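PDB 3I9X: mutT/nudix family protein, which probably acts as a hydrolase of the Nudix family, its exact substrate not being established. Local coordinates for residues A[46-52]-A[143-149]; A[149-153]-A[165-169]. All coordinates share one frame; numbering follows the deposited sequence.

Interaction 1: residues A[46-52]-A[143-149]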
loop_
_atom_site.group_PDB
_atom_site.type_symbol
_atom_site.label_atom_id
_atom_site.label_comp_id
_atom_site.label_asym_id
_atom_site.label_seq_id
_atom_site.Cartn_x
_atom_site.Cartn_y
_atom_site.Cartn_z
ATOM N N LEU A 46 -2.720 22.416 -12.239
ATOM C CA LEU A 46 -2.239 21.048 -12.081
ATOM C C LEU A 46 -2.689 20.276 -13.295
ATOM O O LEU A 46 -3.864 20.302 -13.619
ATOM C CB LEU A 46 -2.844 20.423 -10.824
ATOM C CG LEU A 46 -2.200 19.083 -10.409
ATOM C CD1 LEU A 46 -0.810 19.356 -9.809
ATOM C CD2 LEU A 46 -3.076 18.313 -9.411
ATOM N N HIS A 47 -1.741 19.661 -13.994
ATOM C CA HIS A 47 -2.030 18.775 -15.130
ATOM C C HIS A 47 -1.581 17.348 -14.856
ATOM O O HIS A 47 -0.598 17.126 -14.122
ATOM C CB HIS A 47 -1.292 19.253 -16.385
ATOM C CG HIS A 47 -1.872 20.476 -17.019
ATOM N ND1 HIS A 47 -2.048 21.661 -16.334
ATOM C CD2 HIS A 47 -2.330 20.694 -18.281
ATOM C CE1 HIS A 47 -2.578 22.557 -17.152
ATOM N NE2 HIS A 47 -2.753 22.000 -18.341
ATOM N N ILE A 48 -2.233 16.384 -15.524
ATOM C CA ILE A 48 -1.893 14.975 -15.422
ATOM C C ILE A 48 -1.655 14.319 -16.790
ATOM O O ILE A 48 -2.377 14.611 -17.759
ATOM C CB ILE A 48 -2.963 14.230 -14.601
ATOM C CG1 ILE A 48 -2.609 12.775 -14.473
ATOM C CG2 ILE A 48 -4.398 14.392 -15.213
ATOM C CD1 ILE A 48 -3.451 12.000 -13.479
ATOM N N LEU A 49 -0.617 13.468 -16.876
ATOM C CA LEU A 49 -0.380 12.644 -18.056
ATOM C C LEU A 49 -1.200 11.344 -18.036
ATOM O O LEU A 49 -1.117 10.523 -17.111
ATOM C CB LEU A 49 1.083 12.260 -18.214
ATOM C CG LEU A 49 1.448 11.780 -19.619
ATOM C CD1 LEU A 49 1.599 12.953 -20.621
ATOM C CD2 LEU A 49 2.770 10.929 -19.650
ATOM N N LEU A 50 -1.951 11.116 -19.103
ATOM C CA LEU A 50 -2.755 9.906 -19.212
ATOM C C LEU A 50 -2.607 9.295 -20.583
ATOM O O LEU A 50 -2.274 9.991 -21.539
ATOM C CB LEU A 50 -4.201 10.211 -18.943
ATOM C CG LEU A 50 -4.590 10.740 -17.587
ATOM C CD1 LEU A 50 -6.114 11.219 -17.638
ATOM C CD2 LEU A 50 -4.355 9.715 -16.508
ATOM N N ILE A 51 -2.854 7.985 -20.637
ATOM C CA ILE A 51 -2.597 7.184 -21.802
ATOM C C ILE A 51 -3.886 6.411 -22.186
ATOM O O ILE A 51 -4.464 5.628 -21.403
ATOM C CB ILE A 51 -1.454 6.204 -21.535
ATOM C CG1 ILE A 51 -0.177 6.956 -21.065
ATOM C CG2 ILE A 51 -1.170 5.339 -22.779
ATOM C CD1 ILE A 51 1.006 6.030 -20.812
ATOM N N LYS A 52 -4.352 6.634 -23.405
ATOM C CA LYS A 52 -5.624 5.983 -23.820
ATOM C C LYS A 52 -5.333 4.532 -24.136
ATOM O O LYS A 52 -4.407 4.238 -24.875
ATOM C CB LYS A 52 -6.185 6.689 -25.018
ATOM C CG LYS A 52 -7.575 6.249 -25.492
ATOM C CD LYS A 52 -7.863 6.932 -26.822
ATOM C CE LYS A 52 -9.130 7.764 -26.786
ATOM N NZ LYS A 52 -9.158 8.702 -27.945
ATOM N N GLU A 143 -2.749 9.020 -28.557
ATOM C CA GLU A 143 -2.804 8.027 -27.518
ATOM C C GLU A 143 -2.474 8.655 -26.116
ATOM O O GLU A 143 -2.908 8.145 -25.089
ATOM C CB GLU A 143 -1.718 7.013 -27.919
ATOM C CG GLU A 143 -1.767 5.628 -27.341
ATOM C CD GLU A 143 -0.396 4.883 -27.467
ATOM O OE1 GLU A 143 0.057 4.297 -26.453
ATOM O OE2 GLU A 143 0.226 4.905 -28.570
ATOM N N ILE A 144 -1.718 9.768 -26.096
ATOM C CA ILE A 144 -1.225 10.391 -24.850
ATOM C C ILE A 144 -1.642 11.829 -24.708
ATOM O O ILE A 144 -1.415 12.617 -25.599
ATOM C CB ILE A 144 0.307 10.359 -24.808
ATOM C CG1 ILE A 144 0.773 8.914 -25.033
ATOM C CG2 ILE A 144 0.819 10.957 -23.482
ATOM C CD1 ILE A 144 2.240 8.704 -24.880
ATOM N N GLY A 145 -2.233 12.195 -23.571
ATOM C CA GLY A 145 -2.599 13.577 -23.327
ATOM C C GLY A 145 -2.120 14.121 -21.984
ATOM O O GLY A 145 -1.987 13.387 -21.001
ATOM N N LEU A 146 -1.865 15.429 -21.956
ATOM C CA LEU A 146 -1.538 16.133 -20.733
ATOM C C LEU A 146 -2.728 16.993 -20.388
ATOM O O LEU A 146 -2.937 18.029 -21.026
ATOM C CB LEU A 146 -0.267 16.938 -20.938
ATOM C CG LEU A 146 0.356 17.651 -19.745
ATOM C CD1 LEU A 146 0.697 16.730 -18.474
ATOM C CD2 LEU A 146 1.618 18.371 -20.288
ATOM N N PHE A 147 -3.523 16.562 -19.406
ATOM C CA PHE A 147 -4.824 17.179 -19.126
ATOM C C PHE A 147 -4.795 18.009 -17.847
ATOM O O PHE A 147 -4.271 17.553 -16.826
ATOM C CB PHE A 147 -5.950 16.117 -18.946
ATOM C CG PHE A 147 -6.233 15.285 -20.177
ATOM C CD1 PHE A 147 -7.159 15.714 -21.132
ATOM C CD2 PHE A 147 -5.569 14.089 -20.390
ATOM C CE1 PHE A 147 -7.407 14.953 -22.269
ATOM C CE2 PHE A 147 -5.826 13.314 -21.508
ATOM C CZ PHE A 147 -6.740 13.746 -22.457
ATOM N N PRO A 148 -5.474 19.167 -17.865
ATOM C CA PRO A 148 -5.770 19.837 -16.614
ATOM C C PRO A 148 -6.525 18.846 -15.779
ATOM O O PRO A 148 -7.215 17.996 -16.335
ATOM C CB PRO A 148 -6.672 21.015 -17.016
ATOM C CG PRO A 148 -6.582 21.140 -18.478
ATOM C CD PRO A 148 -6.161 19.796 -19.020
ATOM N N MET A 149 -6.384 18.903 -14.471
ATOM C CA MET A 149 -6.855 17.776 -13.678
ATOM C C MET A 149 -8.364 17.775 -13.648
ATOM O O MET A 149 -8.974 16.714 -13.654
ATOM C CB MET A 149 -6.259 17.744 -12.269
ATOM C CG MET A 149 -6.872 16.681 -11.353
ATOM S SD MET A 149 -6.342 14.971 -11.621
ATOM C CE MET A 149 -4.763 15.058 -10.669
#
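Two antiparallel strands of the Nudix-fold mixed sheet, 46-52 and 144-148, zip together here, with H47 opposite P148 in the backbone register as a non-hydrogen-bonded pair at one end and K52 near E143 at the other. I48 and F147 form one hydrogen-bonded pair, I48 N giving to F147 O at 2.7 Å and F147 N to I48 O at 2.8 Å. L50 and G145 form the next, both bonds nearly straight. Beyond them, K52 N reaches E143 O at 2.7 Å, and at the other end M149 N makes only a weak bond to L46 O. Side chains sort onto two faces. On the face of L49, I51, I144 and L146, L49 CD1 packs on I144 CG2 at 3.6 Å. On the face of I48 and F147, L50 CD1 meets F147 CD2 at 4.0 Å, the leucine chain running roughly perpendicular to the phenylalanine. The F147 ring owes its place to chi1 of -63°, which sets CG anti to the carbonyl carbon and lets the ring lean back over G145. P148 CA sits over the centre of the H47 imidazole face, 3.9 Å from its centroid, a CH-pi contact; ND1 of H47 is hydrogen-bonded to the backbone O of T45. Helix 161-177 lies against I48 and helix 129-137 against L146, as expected of the Nudix alpha/beta/alpha sandwich.

Interaction 2: residues A[149-153]-A[165-169]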
loop_
_atom_site.group_PDB
_atom_site.type_symbol
_atom_site.label_atom_id
_atom_site.label_comp_id
_atom_site.label_asym_id
_atom_site.label_seq_id
_atom_site.Cartn_x
_atom_site.Cartn_y
_atom_site.Cartn_z
ATOM N N MET A 149 -6.384 18.903 -14.471
ATOM C CA MET A 149 -6.855 17.776 -13.678
ATOM C C MET A 149 -8.364 17.775 -13.648
ATOM O O MET A 149 -8.974 16.714 -13.654
ATOM C CB MET A 149 -6.259 17.744 -12.269
ATOM C CG MET A 149 -6.872 16.681 -11.353
ATOM S SD MET A 149 -6.342 14.971 -11.621
ATOM C CE MET A 149 -4.763 15.058 -10.669
ATOM N N THR A 150 -8.981 18.954 -13.687
ATOM C CA THR A 150 -10.443 19.022 -13.664
ATOM C C THR A 150 -11.071 18.412 -14.934
ATOM O O THR A 150 -12.083 17.751 -14.836
ATOM C CB THR A 150 -10.961 20.449 -13.402
ATOM O OG1 THR A 150 -10.588 21.301 -14.489
ATOM C CG2 THR A 150 -10.406 20.990 -12.074
ATOM N N GLU A 151 -10.446 18.607 -16.092
ATOM C CA GLU A 151 -10.820 17.939 -17.349
ATOM C C GLU A 151 -10.546 16.411 -17.315
ATOM O O GLU A 151 -11.378 15.604 -17.783
ATOM C CB GLU A 151 -10.062 18.585 -18.516
ATOM C CG GLU A 151 -10.492 18.118 -19.928
ATOM C CD GLU A 151 -9.674 18.732 -21.079
ATOM O OE1 GLU A 151 -9.621 18.103 -22.187
ATOM O OE2 GLU A 151 -9.103 19.837 -20.880
ATOM N N ALA A 152 -9.401 16.020 -16.746
ATOM C CA ALA A 152 -9.053 14.600 -16.626
ATOM C C ALA A 152 -10.099 13.860 -15.818
ATOM O O ALA A 152 -10.454 12.728 -16.142
ATOM C CB ALA A 152 -7.670 14.403 -16.031
ATOM N N LEU A 153 -10.612 14.496 -14.783
ATOM C CA LEU A 153 -11.657 13.874 -13.977
ATOM C C LEU A 153 -12.970 13.576 -14.745
ATOM O O LEU A 153 -13.813 12.831 -14.236
ATOM C CB LEU A 153 -11.999 14.727 -12.748
ATOM C CG LEU A 153 -10.922 14.820 -11.652
ATOM C CD1 LEU A 153 -11.333 15.875 -10.599
ATOM C CD2 LEU A 153 -10.678 13.453 -10.995
ATOM N N LEU A 165 -7.401 9.127 -9.311
ATOM C CA LEU A 165 -7.142 10.527 -9.579
ATOM C C LEU A 165 -7.761 11.431 -8.535
ATOM O O LEU A 165 -7.164 12.448 -8.213
ATOM C CB LEU A 165 -7.600 11.027 -10.953
ATOM C CG LEU A 165 -7.175 10.405 -12.276
ATOM C CD1 LEU A 165 -7.403 11.457 -13.385
ATOM C CD2 LEU A 165 -5.787 9.828 -12.325
ATOM N N LYS A 166 -8.967 11.106 -8.058
ATOM C CA LYS A 166 -9.623 11.900 -7.024
ATOM C C LYS A 166 -8.856 11.851 -5.712
ATOM O O LYS A 166 -8.682 12.893 -5.083
ATOM C CB LYS A 166 -11.073 11.438 -6.789
ATOM C CG LYS A 166 -12.026 11.777 -7.923
ATOM C CD LYS A 166 -13.427 11.202 -7.679
ATOM C CE LYS A 166 -14.513 12.146 -8.193
ATOM N NZ LYS A 166 -15.905 11.581 -7.994
ATOM N N LYS A 167 -8.371 10.674 -5.296
ATOM C CA LYS A 167 -7.550 10.607 -4.077
ATOM C C LYS A 167 -6.148 11.292 -4.249
ATOM O O LYS A 167 -5.581 11.841 -3.287
ATOM C CB LYS A 167 -7.417 9.179 -3.565
ATOM N N ALA A 168 -5.605 11.288 -5.463
ATOM C CA ALA A 168 -4.306 11.934 -5.691
ATOM C C ALA A 168 -4.510 13.434 -5.688
ATOM O O ALA A 168 -3.809 14.142 -5.012
ATOM C CB ALA A 168 -3.659 11.486 -6.969
ATOM N N PHE A 169 -5.473 13.899 -6.459
ATOM C CA PHE A 169 -5.766 15.310 -6.541
ATOM C C PHE A 169 -5.906 15.852 -5.121
ATOM O O PHE A 169 -5.273 16.851 -4.755
ATOM C CB PHE A 169 -7.049 15.497 -7.339
ATOM C CG PHE A 169 -7.352 16.913 -7.759
ATOM C CD1 PHE A 169 -6.349 17.819 -8.105
ATOM C CD2 PHE A 169 -8.672 17.327 -7.863
ATOM C CE1 PHE A 169 -6.664 19.118 -8.558
ATOM C CE2 PHE A 169 -8.993 18.631 -8.284
ATOM C CZ PHE A 169 -7.974 19.518 -8.643
#
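The short helical turn 149-152 runs beside helix 161-177 with no hydrogen bond between them; the CA atoms of L153 and L165, like those of M149 and F169, stay more than 7 Å apart, and side chains fill the interval. Within each segment one i to i+4 hydrogen bond, L153 N to M149 O and F169 N to L165 O, holds the helical turn. M149 and F169 reach across from their own helices and overlap alongside, head to tail. With chi1 of 172° carrying the M149 chain out toward the longer helix, CG comes to rest over one face of the F169 ring, off its middle toward the rim, 3.6 Å from the centroid: a CH-pi contact. The sulfur lies farther out, 4.9 Å from the same centroid and oblique to the ring, so the Met-aromatic contact is the looser of the two. Bends at the second and third torsions turn the chain so that SD also meets L165 CD1 at 4.1 Å. That same methyl touches A152 CB at 4.0 Å. L153 divides its branches: CD2 touches both L165 CB, at 3.9 Å, and K166 CG, at 3.8 Å, while CD1 approaches F169 CD2 at 4.1 Å. The contact with K166 uses only the aliphatic part of that chain. I33 and L46, from neighbouring strands, cover L165 and F169 respectively. Since every approach across the interface is apolar, its cohesion probably comes mainly from dispersion and the hydrophobic effect, with the thioether and the aromatic face adding a soft, polarisable element and no hydrogen bond or salt bridge.

How the interactions relate
Together the two contacts illustrate how an edge strand, the helical turn that follows it and the helix covering the neighbouring strands are joined in series along a chain. Interaction 1 is an antiparallel ladder of backbone hydrogen bonds with side chains on both faces; interaction 2 has no hydrogen bond across it and depends on side-chain fit alone. M149 belongs to both, standing where strand 144-148 passes directly into helix 149-152. The two surfaces also meet: I48 CG2 lies 3.4 Å from A152 CB, and L46 CD2 lies 3.6 Å from F169 CD1. Both are partly buried, but interaction 2 reaches solvent at T150 and K166, whereas none of the touching residues of interaction 1 is fully exposed.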